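Local coordinates for Two-component response regulator yesN (Fusobacterium nucleatum, PDB 3LSG), which probably binds DNA sequence-specifically as a transcription regulator of a two-component system, this chain being its C-terminal AraC-type helix-turn-helix domain, at residues 58-63 / 76-81. Residues are numbered along the deposited sequence; the frame is centred on the assembly and turned at random.
Sequences EKAKLL and EQVGFE
The flat amide of Gln77 meets Leu63 at its oxygen end: methyl CD1 of Leu63 sits 3.9 Å from Gln77 OE1, lifted well off the amide plane, and CD2 lies farther off, displaced to that same face. Gln77 NE2 points away from the leucine, so the touch is van der Waals, as is everything else between the two segments. Leu63 CD1 also rests against the root of the glutamine, 4.1 Å from Gln77 CB. Outside the pair, Leu69 touches both side chains.

Next to this, Val78 has the largest share of the packing, and its contacts run through one methyl. Methyl CG1 stands anti to the carbonyl carbon (chi1 -54°) and reaches the helix surface between Lys59, Ala60 and Leu63. Val78 CG1 lies 3.7 Å from Lys59 CG. The backbone nitrogen Ala60 N is 3.8 Å from Val78 CG1, while Leu63 CD1 and Ala60 CB are looser neighbours of the same methyl. Lys59 contributes only the start of its chain; a bend at chi2 (53°) carries the ammonium end away from Val78. Ala60, small and buried, lets the backbones come within 6.5 Å, Ala60 CA to Val78 CA. Phe86 and Ile74 cover the alanine further.

Val78 is where helix 71-77 breaks off. Gly79 follows with a positive phi of 90°, turning the chain toward helix 83-94, while Phe80 packs on Arg56 and Met57, farther back along helix 48-66. The contact sets helix 48-66 against the turn between helices 71-77 and 83-94, the second helix-turn-helix of a fold consistent with the AraC family, in which one long helix joins two such motifs; the first would be helices 22-28 and 33-44.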
loop_
_atom_site.group_PDB
_atom_site.type_symbol
_atom_site.label_atom_id
_atom_site.label_comp_id
_atom_site.label_asym_id
_atom_site.label_seq_id
_atom_site.Cartn_x
_atom_site.Cartn_y
_atom_site.Cartn_z
ATOM N N GLU A 58 10.699 -9.678 5.949
ATOM C CA GLU A 58 11.888 -10.442 6.267
ATOM C C GLU A 58 12.934 -9.566 6.950
ATOM O O GLU A 58 13.564 -9.997 7.908
ATOM C CB GLU A 58 12.431 -11.157 5.024
ATOM C CG GLU A 58 11.504 -12.305 4.593
ATOM C CD GLU A 58 11.841 -12.938 3.242
ATOM O OE1 GLU A 58 12.646 -12.374 2.467
ATOM O OE2 GLU A 58 11.271 -14.013 2.954
ATOM N N LYS A 59 13.087 -8.327 6.487
ATOM C CA LYS A 59 14.001 -7.392 7.134
ATOM C C LYS A 59 13.470 -7.015 8.527
ATOM O O LYS A 59 14.234 -6.905 9.471
ATOM C CB LYS A 59 14.206 -6.149 6.270
ATOM C CG LYS A 59 15.206 -5.128 6.806
ATOM C CD LYS A 59 16.550 -5.773 7.128
ATOM C CE LYS A 59 17.663 -4.717 7.250
ATOM N NZ LYS A 59 18.996 -5.328 7.520
ATOM N N ALA A 60 12.156 -6.863 8.661
ATOM C CA ALA A 60 11.570 -6.534 9.954
ATOM C C ALA A 60 11.886 -7.647 10.947
ATOM O O ALA A 60 12.301 -7.394 12.080
ATOM C CB ALA A 60 10.081 -6.346 9.823
ATOM N N LYS A 61 11.691 -8.886 10.504
ATOM C CA LYS A 61 12.031 -10.057 11.304
ATOM C C LYS A 61 13.474 -9.993 11.794
ATOM O O LYS A 61 13.757 -10.168 12.976
ATOM C CB LYS A 61 11.818 -11.333 10.484
ATOM C CG LYS A 61 12.290 -12.606 11.193
ATOM C CD LYS A 61 12.043 -13.851 10.347
ATOM C CE LYS A 61 12.880 -15.027 10.835
ATOM N NZ LYS A 61 12.562 -16.269 10.071
ATOM N N LEU A 62 14.387 -9.731 10.871
ATOM C CA LEU A 62 15.805 -9.654 11.189
ATOM C C LEU A 62 16.078 -8.607 12.275
ATOM O O LEU A 62 16.753 -8.884 13.266
ATOM C CB LEU A 62 16.611 -9.368 9.913
ATOM C CG LEU A 62 18.123 -9.207 10.016
ATOM C CD1 LEU A 62 18.747 -10.377 10.775
ATOM C CD2 LEU A 62 18.761 -9.062 8.631
ATOM N N LEU A 63 15.544 -7.411 12.101
ATOM C CA LEU A 63 15.763 -6.345 13.076
ATOM C C LEU A 63 15.154 -6.651 14.449
ATOM O O LEU A 63 15.752 -6.361 15.491
ATOM C CB LEU A 63 15.203 -5.032 12.537
ATOM C CG LEU A 63 15.892 -4.493 11.282
ATOM C CD1 LEU A 63 15.126 -3.304 10.737
ATOM C CD2 LEU A 63 17.328 -4.090 11.575
ATOM N N GLU A 76 10.243 2.423 10.054
ATOM C CA GLU A 76 10.954 3.389 9.225
ATOM C C GLU A 76 12.043 2.714 8.393
ATOM O O GLU A 76 12.245 3.033 7.231
ATOM C CB GLU A 76 11.587 4.467 10.107
ATOM C CG GLU A 76 12.414 5.474 9.345
ATOM C CD GLU A 76 12.940 6.561 10.253
ATOM O OE1 GLU A 76 13.397 6.222 11.367
ATOM O OE2 GLU A 76 12.887 7.748 9.859
ATOM N N GLN A 77 12.736 1.765 8.997
ATOM C CA GLN A 77 13.867 1.132 8.332
ATOM C C GLN A 77 13.467 0.104 7.279
ATOM O O GLN A 77 14.304 -0.346 6.501
ATOM C CB GLN A 77 14.805 0.525 9.374
ATOM C CG GLN A 77 15.472 1.610 10.191
ATOM C CD GLN A 77 16.490 1.082 11.167
ATOM O OE1 GLN A 77 17.088 0.031 10.952
ATOM N NE2 GLN A 77 16.694 1.814 12.255
ATOM N N VAL A 78 12.196 -0.279 7.250
ATOM C CA VAL A 78 11.742 -1.223 6.221
ATOM C C VAL A 78 10.736 -0.587 5.271
ATOM O O VAL A 78 9.982 -1.276 4.588
ATOM C CB VAL A 78 11.208 -2.552 6.814
ATOM C CG1 VAL A 78 12.267 -3.154 7.732
ATOM C CG2 VAL A 78 9.905 -2.323 7.581
ATOM N N GLY A 79 10.731 0.742 5.226
ATOM C CA GLY A 79 9.943 1.438 4.227
ATOM C C GLY A 79 8.509 1.788 4.597
ATOM O O GLY A 79 7.719 2.069 3.706
ATOM N N PHE A 80 8.174 1.789 5.888
ATOM C CA PHE A 80 6.821 2.159 6.331
ATOM C C PHE A 80 6.841 3.496 7.058
ATOM O O PHE A 80 7.539 3.632 8.057
ATOM C CB PHE A 80 6.258 1.117 7.306
ATOM C CG PHE A 80 5.746 -0.118 6.645
ATOM C CD1 PHE A 80 4.392 -0.262 6.371
ATOM C CD2 PHE A 80 6.611 -1.149 6.301
ATOM C CE1 PHE A 80 3.913 -1.423 5.765
ATOM C CE2 PHE A 80 6.144 -2.297 5.706
ATOM C CZ PHE A 80 4.793 -2.433 5.422
ATOM N N GLU A 81 6.058 4.470 6.597
ATOM C CA GLU A 81 6.004 5.734 7.318
ATOM C C GLU A 81 5.036 5.671 8.496
ATOM O O GLU A 81 5.126 6.474 9.421
ATOM C CB GLU A 81 5.725 6.941 6.392
ATOM C CG GLU A 81 4.951 6.659 5.113
ATOM C CD GLU A 81 4.925 7.874 4.166
ATOM O OE1 GLU A 81 4.256 7.814 3.098
ATOM O OE2 GLU A 81 5.568 8.899 4.498
#